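Local structure of ABC transporter substrate-binding protein (Staphylococcus aureus subsp. aureus NCTC 8325, 3UN6) at residues 35-41 against 66-72; 94-98 against 291-295; 148-152 against 214-220. The protein is of unknown function but, as a zinc-bound substrate-binding component of an ABC-type import system, probably captures a ligand for delivery to a membrane transporter. Residues are numbered along the deposited sequence.

From the N terminus, contact 1 comes first: it closes the short beta-alpha-beta unit in which strands 36-41 and 66-71 pair on the outer side of the first sheet. Strand 89-93 follows in that sheet and runs into helix 94-102, where contact 2 opens; it closes only at helix 288-300, spanning most of the chain. Contact 3 is nested inside that loop, joining helix 148-159, which follows strand 138-142 of the second sheet, to the 214-220 loop that leads back to strand 221-225 of the first. Contacts 2 and 3 touch through Glu95 with Thr148 and Ile94 with Cys220, whereas contact 1 stands apart from both.

Contact 1. Residues 35-41 against 66-72; sequences QVIKIGY and KLELVKF. With PO4 (phosphate ion), chain D.
Tyr41 lays the face of its ring over the backbone of Lys71, a CH-pi contact with Lys71 CA 4.1 Å from the ring centroid and 25° off its normal; chi1 of 73° (p) folds the ring across the neighbouring strand, bringing Tyr41 CE1 to 3.7 Å from Leu69 CB. Strands 36-41 and 66-71 are the parallel pair of a beta-alpha-beta unit at the outer end of a 2-1-3-5-4 sheet, an order characteristic of type II periplasmic-binding-protein domains. Both are extended, run 28° apart and approach to 4.6 Å. Register is in step, Val36 beside Lys66 through to Tyr41 beside Lys71. Hydrogen bonds alternate in direction: Lys66 N to Gln35 O (2.8 Å), Ile37 N to Lys66 O (2.7 Å), Glu68 N to Ile37 O (2.8 Å), Ile39 N to Glu68 O (2.8 Å), Val70 N to Ile39 O (2.9 Å), Tyr41 N to Val70 O (3.0 Å) and Phe72 N to Tyr41 O (2.9 Å). Ile37, Ile39, Leu67, Leu69 and Lys71 share the face with Tyr41; Ile39 CG1 meets Leu67 CD1 at 3.7 Å, and helices 48-58 and 234-250 cover this side. The other face carries Val36, Lys38, Lys66, Glu68 and Val70. Lys38 NZ stays 4.1 Å from Glu68 OE2, beyond a salt bridge. Gly40 CA lies at the Phe72 ring edge, 4.1 Å from CE1, where a CB would be tight. Lys71 NZ donates to PO4 O3 at 3.0 Å, the phosphate probably from the crystallisation liquor. A water bridges Tyr41 OH (3.0 Å) and Leu69 O (2.7 Å), donating to the latter.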
loop_
_atom_site.group_PDB
_atom_site.type_symbol
_atom_site.label_atom_id
_atom_site.label_comp_id
_atom_site.label_asym_id
_atom_site.label_seq_id
_atom_site.Cartn_x
_atom_site.Cartn_y
_atom_site.Cartn_z
ATOM N N GLN A 35 -24.736 -12.068 -2.540
ATOM C CA GLN A 35 -23.811 -11.172 -3.250
ATOM C C GLN A 35 -22.308 -11.411 -3.003
ATOM O O GLN A 35 -21.840 -11.384 -1.864
ATOM C CB GLN A 35 -24.151 -9.725 -2.865
ATOM C CG GLN A 35 -23.377 -8.637 -3.577
ATOM C CD GLN A 35 -23.828 -8.407 -5.003
ATOM O OE1 GLN A 35 -24.664 -9.135 -5.539
ATOM N NE2 GLN A 35 -23.275 -7.378 -5.625
ATOM N N VAL A 36 -21.566 -11.602 -4.090
ATOM C CA VAL A 36 -20.132 -11.830 -4.036
ATOM C C VAL A 36 -19.386 -10.529 -4.314
ATOM O O VAL A 36 -19.655 -9.864 -5.308
ATOM C CB VAL A 36 -19.686 -12.871 -5.094
ATOM C CG1 VAL A 36 -18.174 -13.086 -5.031
ATOM C CG2 VAL A 36 -20.435 -14.196 -4.902
ATOM N N ILE A 37 -18.488 -10.156 -3.415
ATOM C CA ILE A 37 -17.652 -8.982 -3.602
ATOM C C ILE A 37 -16.264 -9.516 -3.866
ATOM O O ILE A 37 -15.729 -10.269 -3.052
ATOM C CB ILE A 37 -17.605 -8.076 -2.351
ATOM C CG1 ILE A 37 -19.018 -7.687 -1.919
ATOM C CG2 ILE A 37 -16.785 -6.841 -2.627
ATOM C CD1 ILE A 37 -19.069 -6.851 -0.657
ATOM N N LYS A 38 -15.704 -9.152 -5.016
ATOM C CA LYS A 38 -14.336 -9.547 -5.392
ATOM C C LYS A 38 -13.396 -8.377 -5.174
ATOM O O LYS A 38 -13.567 -7.306 -5.790
ATOM C CB LYS A 38 -14.246 -9.915 -6.871
ATOM C CG LYS A 38 -14.817 -11.226 -7.323
ATOM C CD LYS A 38 -14.353 -11.438 -8.804
ATOM C CE LYS A 38 -14.588 -12.832 -9.362
ATOM N NZ LYS A 38 -15.998 -13.134 -9.710
ATOM N N ILE A 39 -12.376 -8.570 -4.351
ATOM C CA ILE A 39 -11.453 -7.495 -4.043
ATOM C C ILE A 39 -10.053 -7.918 -4.358
ATOM O O ILE A 39 -9.594 -9.001 -3.928
ATOM C CB ILE A 39 -11.488 -7.092 -2.549
ATOM C CG1 ILE A 39 -12.894 -6.702 -2.091
ATOM C CG2 ILE A 39 -10.488 -5.962 -2.276
ATOM C CD1 ILE A 39 -13.466 -5.420 -2.679
ATOM N N GLY A 40 -9.360 -7.066 -5.097
ATOM C CA GLY A 40 -7.988 -7.332 -5.513
ATOM C C GLY A 40 -6.898 -6.839 -4.575
ATOM O O GLY A 40 -7.049 -5.808 -3.909
ATOM N N TYR A 41 -5.774 -7.555 -4.561
ATOM C CA TYR A 41 -4.656 -7.177 -3.721
ATOM C C TYR A 41 -3.334 -7.780 -4.152
ATOM O O TYR A 41 -3.287 -8.761 -4.915
ATOM C CB TYR A 41 -4.901 -7.691 -2.282
ATOM C CG TYR A 41 -4.738 -9.184 -2.142
ATOM C CD1 TYR A 41 -5.741 -10.061 -2.551
ATOM C CD2 TYR A 41 -3.571 -9.731 -1.619
ATOM C CE1 TYR A 41 -5.590 -11.428 -2.441
ATOM C CE2 TYR A 41 -3.405 -11.107 -1.513
ATOM C CZ TYR A 41 -4.426 -11.947 -1.920
ATOM O OH TYR A 41 -4.270 -13.301 -1.816
ATOM N N LYS A 66 -20.382 -12.477 0.308
ATOM C CA LYS A 66 -19.251 -13.381 0.154
ATOM C C LYS A 66 -18.085 -12.514 -0.309
ATOM O O LYS A 66 -18.247 -11.623 -1.158
ATOM C CB LYS A 66 -19.509 -14.459 -0.884
ATOM C CG LYS A 66 -20.650 -15.381 -0.570
ATOM C CD LYS A 66 -20.780 -16.453 -1.641
ATOM C CE LYS A 66 -22.021 -17.289 -1.417
ATOM N NZ LYS A 66 -22.228 -18.305 -2.480
ATOM N N LEU A 67 -16.916 -12.762 0.256
ATOM C CA LEU A 67 -15.733 -12.008 -0.071
ATOM C C LEU A 67 -14.744 -12.914 -0.789
ATOM O O LEU A 67 -14.289 -13.928 -0.237
ATOM C CB LEU A 67 -15.118 -11.430 1.209
ATOM C CG LEU A 67 -13.856 -10.566 1.105
ATOM C CD1 LEU A 67 -14.047 -9.405 0.129
ATOM C CD2 LEU A 67 -13.477 -10.062 2.483
ATOM N N GLU A 68 -14.438 -12.567 -2.034
ATOM C CA GLU A 68 -13.453 -13.306 -2.808
ATOM C C GLU A 68 -12.246 -12.403 -2.959
ATOM O O GLU A 68 -12.364 -11.282 -3.479
ATOM C CB GLU A 68 -13.991 -13.717 -4.182
ATOM C CG GLU A 68 -12.894 -14.245 -5.117
ATOM C CD GLU A 68 -13.425 -14.891 -6.391
ATOM O OE1 GLU A 68 -12.616 -15.087 -7.333
ATOM O OE2 GLU A 68 -14.641 -15.206 -6.457
ATOM N N LEU A 69 -11.095 -12.873 -2.478
ATOM C CA LEU A 69 -9.863 -12.109 -2.565
ATOM C C LEU A 69 -9.066 -12.592 -3.790
ATOM O O LEU A 69 -8.679 -13.752 -3.881
ATOM C CB LEU A 69 -9.054 -12.277 -1.285
ATOM C CG LEU A 69 -9.724 -11.829 0.012
ATOM C CD1 LEU A 69 -8.821 -12.182 1.189
ATOM C CD2 LEU A 69 -10.033 -10.337 0.002
ATOM N N VAL A 70 -8.795 -11.674 -4.708
ATOM C CA VAL A 70 -8.125 -11.996 -5.971
ATOM C C VAL A 70 -6.695 -11.413 -5.957
ATOM O O VAL A 70 -6.512 -10.179 -5.898
ATOM C CB VAL A 70 -8.953 -11.418 -7.149
ATOM C CG1 VAL A 70 -8.350 -11.797 -8.506
ATOM C CG2 VAL A 70 -10.411 -11.889 -7.052
ATOM N N LYS A 71 -5.695 -12.295 -6.030
ATOM C CA LYS A 71 -4.280 -11.904 -5.940
ATOM C C LYS A 71 -3.601 -11.525 -7.251
ATOM O O LYS A 71 -3.758 -12.207 -8.261
ATOM C CB LYS A 71 -3.460 -13.034 -5.307
ATOM C CG LYS A 71 -2.024 -12.642 -5.032
ATOM C CD LYS A 71 -1.215 -13.745 -4.358
ATOM C CE LYS A 71 -0.850 -14.834 -5.341
ATOM N NZ LYS A 71 0.068 -15.804 -4.697
ATOM N N PHE A 72 -2.785 -10.478 -7.192
ATOM C CA PHE A 72 -2.026 -9.967 -8.336
ATOM C C PHE A 72 -0.565 -9.869 -7.924
ATOM O O PHE A 72 -0.273 -9.759 -6.747
ATOM C CB PHE A 72 -2.570 -8.598 -8.750
ATOM C CG PHE A 72 -3.952 -8.661 -9.331
ATOM C CD1 PHE A 72 -5.068 -8.496 -8.527
ATOM C CD2 PHE A 72 -4.128 -8.943 -10.672
ATOM C CE1 PHE A 72 -6.351 -8.585 -9.042
ATOM C CE2 PHE A 72 -5.406 -9.039 -11.216
ATOM C CZ PHE A 72 -6.536 -8.860 -10.380
HETATM P P PO4 D . 0.318 -19.264 -6.140
HETATM O O1 PO4 D . 1.571 -19.779 -5.469
HETATM O O2 PO4 D . -0.782 -19.149 -5.117
HETATM O O3 PO4 D . 0.578 -17.900 -6.726
HETATM O O4 PO4 D . -0.091 -20.249 -7.209
HETATM O O HOH W 1 -6.432 -15.002 -2.972
#

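Contact 2. Residues 94-98 against 291-295; sequences IELAM and YQEIT
Ile294 and Met98, followed by Tyr291, give up the most surface where helix 94-102 meets helix 288-300. Segments 94-98 and 291-295 are regular alpha helix, with Met98 N bonded to Ile94 O (2.9 Å) and Thr295 N to Tyr291 O (3.0 Å). Their axes cross at -73° and come no nearer than 11.5 Å, so side chains bridge the gap; the nearest CA pair, Glu95 and Ile294, is 7.8 Å apart. Ile294 (chi1 and chi2 both m) points toward the first helix and sets its CG2 among three residues: 3.7 Å from Met98 SE, 3.6 Å from Glu95 OE2 and 4.2 Å from Ile94 CG2. Met98, a selenomethionine, is m, t, p along its side chain. Its SE makes an oblique Met-aromatic contact with Tyr291, 5.0 Å from the ring centroid, while its CE reaches Thr295 CG2 at 3.9 Å. Tyr291 (chi1 t) offers its ring edge to Ile94, with Tyr291 CD2 4.0 Å from Ile94 CD1, and its OH bonds to Pro307 O. No hydrogen bond joins the segments; Glu95 OE2, brought near Ile294 by chi1 m and chi2 p, is hydrogen-bonded to Thr148 OG1. Buried and steeply crossed, this side-chain-only helix packing joins the helix after strand 89-93 to helix 288-300, the Glu95 side chain lying about 7 Å from the zinc; Phe312 of helix 309-312 covers Ile94 and Met98, and helix 75-83 lies against Leu96.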
loop_
_atom_site.group_PDB
_atom_site.type_symbol
_atom_site.label_atom_id
_atom_site.label_comp_id
_atom_site.label_asym_id
_atom_site.label_seq_id
_atom_site.Cartn_x
_atom_site.Cartn_y
_atom_site.Cartn_z
ATOM N N ILE A 94 -2.470 4.723 -3.315
ATOM C CA ILE A 94 -3.395 5.857 -3.333
ATOM C C ILE A 94 -3.160 6.786 -4.524
ATOM O O ILE A 94 -4.117 7.317 -5.083
ATOM C CB ILE A 94 -3.424 6.619 -1.945
ATOM C CG1 ILE A 94 -4.592 7.611 -1.905
ATOM C CG2 ILE A 94 -2.075 7.295 -1.634
ATOM C CD1 ILE A 94 -4.673 8.452 -0.598
ATOM N N GLU A 95 -1.895 6.951 -4.943
ATOM C CA GLU A 95 -1.573 7.860 -6.043
ATOM C C GLU A 95 -2.045 7.279 -7.349
ATOM O O GLU A 95 -2.517 8.003 -8.201
ATOM C CB GLU A 95 -0.060 8.183 -6.136
ATOM C CG GLU A 95 0.542 8.982 -4.925
ATOM C CD GLU A 95 0.904 8.124 -3.701
ATOM O OE1 GLU A 95 0.686 6.885 -3.719
ATOM O OE2 GLU A 95 1.439 8.690 -2.713
ATOM N N LEU A 96 -1.907 5.959 -7.484
ATOM C CA LEU A 96 -2.315 5.200 -8.682
ATOM C C LEU A 96 -3.822 5.296 -8.867
ATOM O O LEU A 96 -4.323 5.522 -9.980
ATOM C CB LEU A 96 -1.874 3.737 -8.534
ATOM C CG LEU A 96 -2.101 2.792 -9.711
ATOM C CD1 LEU A 96 -1.539 3.361 -11.027
ATOM C CD2 LEU A 96 -1.501 1.398 -9.385
ATOM N N ALA A 97 -4.537 5.103 -7.763
ATOM C CA ALA A 97 -5.996 5.245 -7.727
ATOM C C ALA A 97 -6.425 6.716 -8.026
ATOM O O ALA A 97 -7.387 6.959 -8.733
ATOM C CB ALA A 97 -6.524 4.778 -6.366
HETATM N N MSE A 98 -5.692 7.690 -7.491
HETATM C CA MSE A 98 -5.974 9.117 -7.754
HETATM C C MSE A 98 -5.800 9.465 -9.245
HETATM O O MSE A 98 -6.584 10.205 -9.817
HETATM C CB MSE A 98 -5.033 10.002 -6.926
HETATM C CG MSE A 98 -5.366 10.062 -5.445
HETATM SE SE MSE A 98 -3.890 10.694 -4.311
HETATM C CE MSE A 98 -3.722 12.475 -5.067
ATOM N N TYR A 291 -4.760 13.133 3.483
ATOM C CA TYR A 291 -5.004 13.160 2.039
ATOM C C TYR A 291 -4.355 14.413 1.413
ATOM O O TYR A 291 -3.742 14.365 0.328
ATOM C CB TYR A 291 -6.510 13.106 1.729
ATOM C CG TYR A 291 -6.783 13.095 0.257
ATOM C CD1 TYR A 291 -7.168 14.245 -0.423
ATOM C CD2 TYR A 291 -6.613 11.926 -0.476
ATOM C CE1 TYR A 291 -7.395 14.218 -1.821
ATOM C CE2 TYR A 291 -6.817 11.902 -1.828
ATOM C CZ TYR A 291 -7.214 13.048 -2.499
ATOM O OH TYR A 291 -7.426 12.973 -3.861
ATOM N N GLN A 292 -4.478 15.533 2.108
ATOM C CA GLN A 292 -3.933 16.767 1.618
ATOM C C GLN A 292 -2.406 16.688 1.494
ATOM O O GLN A 292 -1.818 17.298 0.592
ATOM C CB GLN A 292 -4.355 17.926 2.522
ATOM C CG GLN A 292 -4.046 19.283 1.904
ATOM C CD GLN A 292 -5.001 19.679 0.762
ATOM O OE1 GLN A 292 -4.689 19.505 -0.412
ATOM N NE2 GLN A 292 -6.157 20.210 1.116
ATOM N N GLU A 293 -1.757 15.948 2.395
ATOM C CA GLU A 293 -0.298 15.778 2.320
ATOM C C GLU A 293 0.092 15.089 1.014
ATOM O O GLU A 293 1.082 15.466 0.374
ATOM C CB GLU A 293 0.227 14.938 3.490
ATOM C CG GLU A 293 1.746 14.782 3.520
ATOM C CD GLU A 293 2.245 14.051 4.778
ATOM O OE1 GLU A 293 1.787 12.911 5.053
ATOM O OE2 GLU A 293 3.108 14.625 5.479
ATOM N N ILE A 294 -0.657 14.051 0.638
ATOM C CA ILE A 294 -0.382 13.327 -0.629
ATOM C C ILE A 294 -0.653 14.212 -1.841
ATOM O O ILE A 294 0.150 14.238 -2.786
ATOM C CB ILE A 294 -1.170 11.998 -0.750
ATOM C CG1 ILE A 294 -0.754 11.036 0.386
ATOM C CG2 ILE A 294 -0.937 11.325 -2.178
ATOM C CD1 ILE A 294 0.768 10.779 0.458
ATOM N N THR A 295 -1.751 14.963 -1.815
ATOM C CA THR A 295 -2.060 15.858 -2.947
ATOM C C THR A 295 -0.957 16.891 -3.144
ATOM O O THR A 295 -0.555 17.173 -4.274
ATOM C CB THR A 295 -3.458 16.553 -2.833
ATOM O OG1 THR A 295 -3.518 17.389 -1.679
ATOM C CG2 THR A 295 -4.595 15.509 -2.766
#

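Contact 3. Residues 148-152 against 214-220; sequences THYLL and VIPDAYC. With ZN (zinc ion), chain B.
Thr148 opens helix 148-159, which follows strand 138-142 of one sheet, beside the zinc-binding end of the 214-220 loop, which enters strand 221-225 of the other, in a type II periplasmic-binding-protein-like fold. The loop has no regular secondary structure, but Ile215 to Ala218 forms a type II beta turn, with Pro216 at -53/127, Asp217 at 50/43 and Ala218 N bonded to Ile215 O at 3.3 Å. Backbones approach at both ends: the CA atoms of Thr148 and Cys220 are 5.5 Å apart, those of Leu152 and Val214 6.5 Å. Thr148 (chi1 m) points toward the loop. Its OG1 lies 2.6 Å from Tyr219 O, with Glu95 OE2 a second acceptor in reach, and its CG2 packs 3.9 Å from Ala218 CB. Thr148 N also donates to a water at 2.8 Å, which bonds weakly to Cys220 O at 3.5 Å. His149 (chi1 m) starts away from the loop, yet its ring swings back so that CE1 is 3.5 Å from Cys220 SG, an oblique sulfur-aromatic contact; NE2 is held by Asn118. Leu151 contributes its carbonyl, O to Ile215 CD1 4.0 Å. Leu152 (m, t) lays CD2 against two adjacent loop residues, 4.0 Å from Val214 CB and 3.9 Å from Ile215 CG1, while Leu152 O is 3.5 Å from Val214 CG1. The buried helix start thus backs the metal site that Cys220 completes with His46 and Cys221: Cys220 SG (chi1 t) binds zinc at 2.4 Å, and a water ligates the same ion at 2.4 Å.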
loop_
_atom_site.group_PDB
_atom_site.type_symbol
_atom_site.label_atom_id
_atom_site.label_comp_id
_atom_site.label_asym_id
_atom_site.label_seq_id
_atom_site.Cartn_x
_atom_site.Cartn_y
_atom_site.Cartn_z
ATOM N N THR A 148 3.694 6.289 -3.193
ATOM C CA THR A 148 4.269 6.949 -2.023
ATOM C C THR A 148 5.777 6.635 -1.941
ATOM O O THR A 148 6.549 7.386 -1.383
ATOM C CB THR A 148 3.526 6.478 -0.765
ATOM O OG1 THR A 148 2.193 6.979 -0.820
ATOM C CG2 THR A 148 4.200 6.959 0.573
ATOM N N HIS A 149 6.171 5.514 -2.522
ATOM C CA HIS A 149 7.571 5.084 -2.562
ATOM C C HIS A 149 8.414 6.071 -3.336
ATOM O O HIS A 149 9.484 6.455 -2.869
ATOM C CB HIS A 149 7.634 3.675 -3.147
ATOM C CG HIS A 149 6.687 2.749 -2.475
ATOM N ND1 HIS A 149 5.409 2.523 -2.952
ATOM C CD2 HIS A 149 6.777 2.088 -1.295
ATOM C CE1 HIS A 149 4.777 1.718 -2.120
ATOM N NE2 HIS A 149 5.584 1.434 -1.109
ATOM N N TYR A 150 7.934 6.504 -4.507
ATOM C CA TYR A 150 8.610 7.556 -5.273
ATOM C C TYR A 150 8.743 8.830 -4.412
ATOM O O TYR A 150 9.796 9.457 -4.378
ATOM C CB TYR A 150 7.825 7.903 -6.547
ATOM C CG TYR A 150 8.315 9.141 -7.275
ATOM C CD1 TYR A 150 7.659 10.364 -7.158
ATOM C CD2 TYR A 150 9.472 9.093 -8.054
ATOM C CE1 TYR A 150 8.129 11.495 -7.835
ATOM C CE2 TYR A 150 9.928 10.191 -8.715
ATOM C CZ TYR A 150 9.268 11.391 -8.605
ATOM O OH TYR A 150 9.775 12.460 -9.288
ATOM N N LEU A 151 7.670 9.202 -3.734
ATOM C CA LEU A 151 7.676 10.401 -2.901
ATOM C C LEU A 151 8.641 10.280 -1.727
ATOM O O LEU A 151 9.344 11.224 -1.401
ATOM C CB LEU A 151 6.259 10.713 -2.380
ATOM C CG LEU A 151 5.210 10.895 -3.489
ATOM C CD1 LEU A 151 3.810 11.082 -2.870
ATOM C CD2 LEU A 151 5.561 12.058 -4.421
ATOM N N LEU A 152 8.668 9.116 -1.089
ATOM C CA LEU A 152 9.567 8.883 0.040
ATOM C C LEU A 152 11.016 9.028 -0.399
ATOM O O LEU A 152 11.834 9.677 0.278
ATOM C CB LEU A 152 9.334 7.490 0.638
ATOM C CG LEU A 152 8.108 7.283 1.527
ATOM C CD1 LEU A 152 7.810 5.791 1.713
ATOM C CD2 LEU A 152 8.312 7.983 2.873
ATOM N N VAL A 214 11.120 9.306 7.286
ATOM C CA VAL A 214 11.241 10.198 6.149
ATOM C C VAL A 214 10.018 11.084 6.026
ATOM O O VAL A 214 10.141 12.294 6.001
ATOM C CB VAL A 214 11.426 9.372 4.892
ATOM C CG1 VAL A 214 11.603 10.249 3.716
ATOM C CG2 VAL A 214 12.631 8.452 5.066
ATOM N N ILE A 215 8.844 10.480 5.880
ATOM C CA ILE A 215 7.598 11.254 5.872
ATOM C C ILE A 215 6.681 10.546 6.861
ATOM O O ILE A 215 6.043 9.560 6.523
ATOM C CB ILE A 215 6.889 11.346 4.478
ATOM C CG1 ILE A 215 7.834 11.816 3.390
ATOM C CG2 ILE A 215 5.736 12.333 4.555
ATOM C CD1 ILE A 215 7.218 11.742 1.944
ATOM N N PRO A 216 6.619 11.042 8.093
ATOM C CA PRO A 216 5.785 10.410 9.098
ATOM C C PRO A 216 4.330 10.194 8.676
ATOM O O PRO A 216 3.659 11.122 8.221
ATOM C CB PRO A 216 5.857 11.384 10.264
ATOM C CG PRO A 216 7.195 12.032 10.099
ATOM C CD PRO A 216 7.349 12.197 8.637
ATOM N N ASP A 217 3.883 8.952 8.821
ATOM C CA ASP A 217 2.523 8.522 8.498
ATOM C C ASP A 217 2.036 8.937 7.104
ATOM O O ASP A 217 0.902 9.404 6.931
ATOM C CB ASP A 217 1.531 8.980 9.586
ATOM C CG ASP A 217 0.133 8.282 9.456
ATOM O OD1 ASP A 217 0.037 7.163 8.876
ATOM O OD2 ASP A 217 -0.867 8.863 9.943
ATOM N N ALA A 218 2.906 8.793 6.114
ATOM C CA ALA A 218 2.523 9.047 4.747
ATOM C C ALA A 218 1.523 7.977 4.334
ATOM O O ALA A 218 1.756 6.791 4.528
ATOM C CB ALA A 218 3.751 8.993 3.831
ATOM N N TYR A 219 0.396 8.374 3.771
ATOM C CA TYR A 219 -0.540 7.380 3.315
ATOM C C TYR A 219 0.077 6.637 2.122
ATOM O O TYR A 219 0.825 7.228 1.318
ATOM C CB TYR A 219 -1.878 8.005 2.923
ATOM C CG TYR A 219 -2.700 8.593 4.044
ATOM C CD1 TYR A 219 -2.453 8.280 5.387
ATOM C CD2 TYR A 219 -3.816 9.367 3.750
ATOM C CE1 TYR A 219 -3.256 8.799 6.402
ATOM C CE2 TYR A 219 -4.633 9.867 4.748
ATOM C CZ TYR A 219 -4.347 9.587 6.073
ATOM O OH TYR A 219 -5.158 10.091 7.054
ATOM N N CYS A 220 -0.203 5.334 2.036
ATOM C CA CYS A 220 0.273 4.520 0.925
ATOM C C CYS A 220 -0.887 3.804 0.220
ATOM O O CYS A 220 -1.303 4.209 -0.840
ATOM C CB CYS A 220 1.339 3.531 1.388
ATOM S SG CYS A 220 2.114 2.633 0.001
HETATM ZN ZN ZN B . 1.138 0.452 -0.102
HETATM O O HOH W 2 1.601 4.470 -2.726
HETATM O O HOH W 3 2.649 -0.676 -1.570
#